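Putative polyprenyl synthetase (Streptomyces coelicolor, PDB 3NF2) probably catalyses the magnesium-dependent elongation of prenyl diphosphates, the reaction of polyprenyl synthases. Local coordinates at residues Glu210-His215 / Glu317-Val322; Arg310-Ala315 / Leu335-Val340. All coordinates share one frame; numbering follows the deposited sequence.

Interaction 1. Residues Glu210-His215 / Glu317-Val322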
loop_
_atom_site.group_PDB
_atom_site.type_symbol
_atom_site.label_atom_id
_atom_site.label_comp_id
_atom_site.label_asym_id
_atom_site.label_seq_id
_atom_site.Cartn_x
_atom_site.Cartn_y
_atom_site.Cartn_z
ATOM N N GLU A 210 -7.272 -21.767 -7.553
ATOM C CA GLU A 210 -6.667 -21.160 -6.381
ATOM C C GLU A 210 -6.080 -22.236 -5.457
ATOM O O GLU A 210 -4.943 -22.112 -4.990
ATOM C CB GLU A 210 -7.740 -20.342 -5.665
ATOM C CG GLU A 210 -7.269 -19.342 -4.651
ATOM C CD GLU A 210 -8.382 -18.406 -4.225
ATOM O OE1 GLU A 210 -8.965 -18.623 -3.139
ATOM O OE2 GLU A 210 -8.684 -17.461 -4.990
ATOM N N LYS A 211 -6.844 -23.305 -5.226
ATOM C CA LYS A 211 -6.378 -24.440 -4.419
ATOM C C LYS A 211 -5.151 -25.124 -5.037
ATOM O O LYS A 211 -4.216 -25.496 -4.329
ATOM C CB LYS A 211 -7.513 -25.434 -4.172
ATOM C CG LYS A 211 -8.513 -24.942 -3.117
ATOM C CD LYS A 211 -9.875 -25.639 -3.203
ATOM C CE LYS A 211 -10.833 -25.096 -2.139
ATOM N NZ LYS A 211 -12.272 -25.353 -2.450
ATOM N N TYR A 212 -5.144 -25.245 -6.358
ATOM C CA TYR A 212 -3.971 -25.718 -7.069
ATOM C C TYR A 212 -2.766 -24.810 -6.809
ATOM O O TYR A 212 -1.669 -25.291 -6.513
ATOM C CB TYR A 212 -4.267 -25.818 -8.575
ATOM C CG TYR A 212 -3.035 -25.753 -9.445
ATOM C CD1 TYR A 212 -2.619 -24.547 -10.008
ATOM C CD2 TYR A 212 -2.278 -26.891 -9.698
ATOM C CE1 TYR A 212 -1.463 -24.477 -10.783
ATOM C CE2 TYR A 212 -1.126 -26.837 -10.491
ATOM C CZ TYR A 212 -0.727 -25.626 -11.036
ATOM O OH TYR A 212 0.414 -25.559 -11.825
ATOM N N GLY A 213 -2.979 -23.497 -6.919
ATOM C CA GLY A 213 -1.878 -22.545 -6.886
ATOM C C GLY A 213 -1.290 -22.398 -5.505
ATOM O O GLY A 213 -0.072 -22.331 -5.352
ATOM N N TYR A 214 -2.174 -22.343 -4.511
ATOM C CA TYR A 214 -1.809 -22.304 -3.095
ATOM C C TYR A 214 -0.930 -23.476 -2.696
ATOM O O TYR A 214 0.144 -23.281 -2.125
ATOM C CB TYR A 214 -3.063 -22.276 -2.222
ATOM C CG TYR A 214 -2.812 -21.922 -0.775
ATOM C CD1 TYR A 214 -2.679 -22.918 0.195
ATOM C CD2 TYR A 214 -2.720 -20.592 -0.370
ATOM C CE1 TYR A 214 -2.448 -22.599 1.529
ATOM C CE2 TYR A 214 -2.488 -20.261 0.965
ATOM C CZ TYR A 214 -2.355 -21.269 1.907
ATOM O OH TYR A 214 -2.137 -20.950 3.226
ATOM N N HIS A 215 -1.377 -24.687 -3.014
ATOM C CA HIS A 215 -0.628 -25.890 -2.661
ATOM C C HIS A 215 0.638 -26.055 -3.484
ATOM O O HIS A 215 1.642 -26.571 -2.986
ATOM C CB HIS A 215 -1.526 -27.127 -2.681
ATOM C CG HIS A 215 -2.515 -27.147 -1.560
ATOM N ND1 HIS A 215 -2.171 -27.506 -0.272
ATOM C CD2 HIS A 215 -3.826 -26.813 -1.518
ATOM C CE1 HIS A 215 -3.234 -27.406 0.510
ATOM N NE2 HIS A 215 -4.253 -26.993 -0.222
ATOM N N GLU A 317 -3.671 -32.893 -7.876
ATOM C CA GLU A 317 -4.960 -33.538 -7.664
ATOM C C GLU A 317 -6.137 -32.542 -7.581
ATOM O O GLU A 317 -7.295 -32.930 -7.752
ATOM C CB GLU A 317 -4.859 -34.541 -6.492
ATOM C CG GLU A 317 -5.941 -34.564 -5.415
ATOM C CD GLU A 317 -5.571 -35.500 -4.250
ATOM O OE1 GLU A 317 -4.724 -36.403 -4.444
ATOM O OE2 GLU A 317 -6.123 -35.336 -3.139
ATOM N N ALA A 318 -5.847 -31.258 -7.371
ATOM C CA ALA A 318 -6.894 -30.225 -7.467
ATOM C C ALA A 318 -7.214 -29.865 -8.928
ATOM O O ALA A 318 -8.355 -29.535 -9.245
ATOM C CB ALA A 318 -6.530 -28.982 -6.666
ATOM N N LEU A 319 -6.208 -29.934 -9.804
ATOM C CA LEU A 319 -6.396 -29.742 -11.250
ATOM C C LEU A 319 -7.382 -30.729 -11.860
ATOM O O LEU A 319 -8.111 -30.378 -12.788
ATOM C CB LEU A 319 -5.078 -29.909 -12.001
ATOM C CG LEU A 319 -4.105 -28.756 -12.217
ATOM C CD1 LEU A 319 -2.869 -29.300 -12.906
ATOM C CD2 LEU A 319 -4.717 -27.622 -13.024
ATOM N N ASP A 320 -7.369 -31.964 -11.358
ATOM C CA ASP A 320 -8.283 -33.028 -11.785
ATOM C C ASP A 320 -9.759 -32.630 -11.627
ATOM O O ASP A 320 -10.606 -33.041 -12.425
ATOM C CB ASP A 320 -8.000 -34.314 -10.993
ATOM C CG ASP A 320 -6.572 -34.840 -11.190
ATOM O OD1 ASP A 320 -5.835 -34.304 -12.056
ATOM O OD2 ASP A 320 -6.194 -35.810 -10.488
ATOM N N ALA A 321 -10.043 -31.813 -10.611
ATOM C CA ALA A 321 -11.404 -31.392 -10.263
ATOM C C ALA A 321 -12.019 -30.345 -11.204
ATOM O O ALA A 321 -13.233 -30.121 -11.173
ATOM C CB ALA A 321 -11.449 -30.892 -8.806
ATOM N N VAL A 322 -11.192 -29.700 -12.026
ATOM C CA VAL A 322 -11.689 -28.654 -12.928
ATOM C C VAL A 322 -11.724 -29.030 -14.413
ATOM O O VAL A 322 -10.722 -29.481 -14.991
ATOM C CB VAL A 322 -10.976 -27.287 -12.741
ATOM C CG1 VAL A 322 -11.847 -26.351 -11.912
ATOM C CG2 VAL A 322 -9.598 -27.457 -12.119
#
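Tyr212 and Ala318 bring the two backbones within 5.4 Å, CA to CA, where helix 203-230 meets the C-terminal part of helix 300-319, weakly bonded here; a type I beta turn runs from Leu319 to Val322. No hydrogen bond joins the segments; methyl and ring contacts do the work. Ala318 CB lies 4.0 Å from Tyr212 N, against the outside of the helix. The tyrosine ring, with CG anti to the backbone N (chi1 157°), crosses the end of Leu319 at a slant. The CD2-CE2 edge of the ring carries that contact: Tyr212 CD2 is 3.6 Å from Leu319 CG, and Tyr212 CE2 is 3.9 Å from Leu319 CD1. The second leucine methyl, Leu319 CD2, stands over one face of the ring, near its rim. This is helix-to-helix packing in the all-helical fold of the prenyl synthases, with Tyr212 set between helices. Its OH is hydrogen-bonded to Phe332 O on helix 326-339, and its ring meets that of Phe332 at nearly a right angle, so the phenol end is fixed from a third helix. Lys211 starts toward Ala318, with the two CB atoms 4.4 Å apart, but its long chain then leads away from the contact.

Interaction 2. Residues Arg310-Ala315 / Leu335-Val340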
loop_
_atom_site.group_PDB
_atom_site.type_symbol
_atom_site.label_atom_id
_atom_site.label_comp_id
_atom_site.label_asym_id
_atom_site.label_seq_id
_atom_site.Cartn_x
_atom_site.Cartn_y
_atom_site.Cartn_z
ATOM N N ARG A 310 4.064 -34.005 -0.814
ATOM C CA ARG A 310 2.650 -34.009 -0.443
ATOM C C ARG A 310 1.898 -32.845 -1.086
ATOM O O ARG A 310 0.826 -33.045 -1.650
ATOM C CB ARG A 310 2.466 -33.974 1.082
ATOM C CG ARG A 310 1.038 -34.303 1.553
ATOM C CD ARG A 310 0.673 -33.564 2.849
ATOM N NE ARG A 310 -0.707 -33.839 3.271
ATOM C CZ ARG A 310 -1.500 -32.977 3.913
ATOM N NH1 ARG A 310 -1.081 -31.754 4.221
ATOM N NH2 ARG A 310 -2.733 -33.339 4.245
ATOM N N GLN A 311 2.475 -31.645 -1.007
ATOM C CA GLN A 311 1.817 -30.428 -1.494
ATOM C C GLN A 311 1.672 -30.404 -3.018
ATOM O O GLN A 311 0.642 -29.970 -3.537
ATOM C CB GLN A 311 2.546 -29.180 -0.992
ATOM C CG GLN A 311 2.366 -28.929 0.493
ATOM C CD GLN A 311 0.940 -28.546 0.824
ATOM O OE1 GLN A 311 0.249 -27.939 0.009
ATOM N NE2 GLN A 311 0.487 -28.904 2.022
ATOM N N HIS A 312 2.712 -30.863 -3.705
ATOM C CA HIS A 312 2.698 -31.127 -5.141
ATOM C C HIS A 312 1.472 -31.963 -5.526
ATOM O O HIS A 312 0.722 -31.598 -6.430
ATOM C CB HIS A 312 3.989 -31.859 -5.519
ATOM C CG HIS A 312 4.116 -32.186 -6.975
ATOM N ND1 HIS A 312 3.489 -33.268 -7.557
ATOM C CD2 HIS A 312 4.840 -31.599 -7.957
ATOM C CE1 HIS A 312 3.803 -33.321 -8.839
ATOM N NE2 HIS A 312 4.618 -32.316 -9.108
ATOM N N THR A 313 1.281 -33.066 -4.809
ATOM C CA THR A 313 0.197 -34.008 -5.032
ATOM C C THR A 313 -1.169 -33.365 -4.814
ATOM O O THR A 313 -2.050 -33.521 -5.649
ATOM C CB THR A 313 0.390 -35.267 -4.140
ATOM O OG1 THR A 313 1.562 -35.969 -4.576
ATOM C CG2 THR A 313 -0.825 -36.202 -4.174
ATOM N N ILE A 314 -1.339 -32.633 -3.714
ATOM C CA ILE A 314 -2.602 -31.916 -3.441
ATOM C C ILE A 314 -2.924 -30.876 -4.528
ATOM O O ILE A 314 -4.095 -30.709 -4.920
ATOM C CB ILE A 314 -2.604 -31.263 -2.037
ATOM C CG1 ILE A 314 -2.357 -32.334 -0.968
ATOM C CG2 ILE A 314 -3.942 -30.527 -1.751
ATOM C CD1 ILE A 314 -1.767 -31.807 0.332
ATOM N N ALA A 315 -1.882 -30.204 -5.022
ATOM C CA ALA A 315 -2.021 -29.243 -6.120
ATOM C C ALA A 315 -2.495 -29.926 -7.410
ATOM O O ALA A 315 -3.541 -29.574 -7.949
ATOM C CB ALA A 315 -0.710 -28.499 -6.359
ATOM N N LEU A 335 4.456 -27.306 -14.925
ATOM C CA LEU A 335 4.970 -26.232 -14.071
ATOM C C LEU A 335 5.144 -26.737 -12.647
ATOM O O LEU A 335 6.155 -26.451 -11.996
ATOM C CB LEU A 335 4.040 -25.019 -14.091
ATOM C CG LEU A 335 4.121 -24.138 -15.339
ATOM C CD1 LEU A 335 2.923 -23.225 -15.413
ATOM C CD2 LEU A 335 5.414 -23.327 -15.389
ATOM N N ALA A 336 4.161 -27.516 -12.195
ATOM C CA ALA A 336 4.181 -28.147 -10.879
ATOM C C ALA A 336 5.394 -29.054 -10.666
ATOM O O ALA A 336 5.950 -29.095 -9.569
ATOM C CB ALA A 336 2.884 -28.900 -10.626
ATOM N N ASP A 337 5.815 -29.759 -11.713
ATOM C CA ASP A 337 7.020 -30.577 -11.628
ATOM C C ASP A 337 8.287 -29.724 -11.657
ATOM O O ASP A 337 9.268 -30.069 -11.006
ATOM C CB ASP A 337 7.060 -31.641 -12.732
ATOM C CG ASP A 337 5.775 -32.465 -12.813
ATOM O OD1 ASP A 337 4.913 -32.368 -11.909
ATOM O OD2 ASP A 337 5.625 -33.216 -13.800
ATOM N N PHE A 338 8.262 -28.615 -12.401
ATOM C CA PHE A 338 9.412 -27.696 -12.463
ATOM C C PHE A 338 9.690 -27.059 -11.105
ATOM O O PHE A 338 10.844 -26.806 -10.746
ATOM C CB PHE A 338 9.211 -26.595 -13.518
ATOM C CG PHE A 338 10.323 -25.563 -13.542
ATOM C CD1 PHE A 338 10.179 -24.338 -12.887
ATOM C CD2 PHE A 338 11.520 -25.825 -14.207
ATOM C CE1 PHE A 338 11.206 -23.390 -12.896
ATOM C CE2 PHE A 338 12.552 -24.879 -14.226
ATOM C CZ PHE A 338 12.394 -23.661 -13.567
ATOM N N VAL A 339 8.612 -26.805 -10.367
ATOM C CA VAL A 339 8.666 -26.186 -9.049
ATOM C C VAL A 339 9.494 -26.998 -8.033
ATOM O O VAL A 339 10.156 -26.415 -7.168
ATOM C CB VAL A 339 7.231 -25.846 -8.564
ATOM C CG1 VAL A 339 7.021 -26.182 -7.093
ATOM C CG2 VAL A 339 6.922 -24.375 -8.845
ATOM N N VAL A 340 9.484 -28.326 -8.170
ATOM C CA VAL A 340 10.369 -29.194 -7.382
ATOM C C VAL A 340 11.681 -29.495 -8.135
ATOM O O VAL A 340 11.692 -29.607 -9.365
ATOM C CB VAL A 340 9.645 -30.492 -6.873
ATOM C CG1 VAL A 340 8.377 -30.130 -6.116
ATOM C CG2 VAL A 340 9.315 -31.461 -8.007
#
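His312 carries nearly all of this contact, reaching from helix 300-319 to the last turn of helix 326-339, with its CA 6.6 Å from that of Ala336. With chi1 at -179° the imidazole swings out beside the carbonyl carbon, opposite N, and spans the gap with its CD2-NE2 edge leading. The tight part is at that edge. His312 NE2 donates to Asp337 OD1 over 2.8 Å; the acceptor lies close to the ring plane, but the N-H...O angle of 147° leaves the bond bent. The carboxylate receives it on the anti side, somewhat out of its own plane, and ring and carboxylate are turned 27° apart. Next to this bond, His312 CD2 comes 3.2 Å from Ala336 O, also near the ring plane, so two oxygens flank the same edge. The Ala336 methyl stands a little farther off, with CB 4.1 Å from His312 NE2. Replacing His312 with an alanine would probably leave Asp337 without this donor and open a gap beside the Ala336 carbonyl. The looser side lies toward the chain end, where Val340 CG1 approaches His312 CD2 obliquely at 4.2 Å and the helix has already given way to loop; Asp337 itself is exposed. Inward, Gln311 packs on Leu218 and Ala219 and Val339 on Leu216, all three on helix 203-230, while Leu335 meets Leu9 of helix 5-25 and Leu61 and Leu64 of helix 57-67. Phe338, on the outer side, lies against Val5 and Leu9 of helix 5-25.

How the interactions relate
Of the helices concerned, 203-230 comes first along the chain, and interaction 1 closes a largely helical loop of 101 residues when the end of helix 300-319 returns to it. Before that loop is complete, the same helix has passed through 310-315, which opens interaction 2; its partner, 335-340, arrives 19 residues later on helix 326-339. The two closures therefore cross rather than nest. Their centres are 10 Å apart, and they touch through a probable hydrogen bond between His215 ND1 and Gln311 OE1 and through packing of His215 on Ile314. Helix 300-319 is the shared member, tying the C-terminal helical hairpin to helix 203-230.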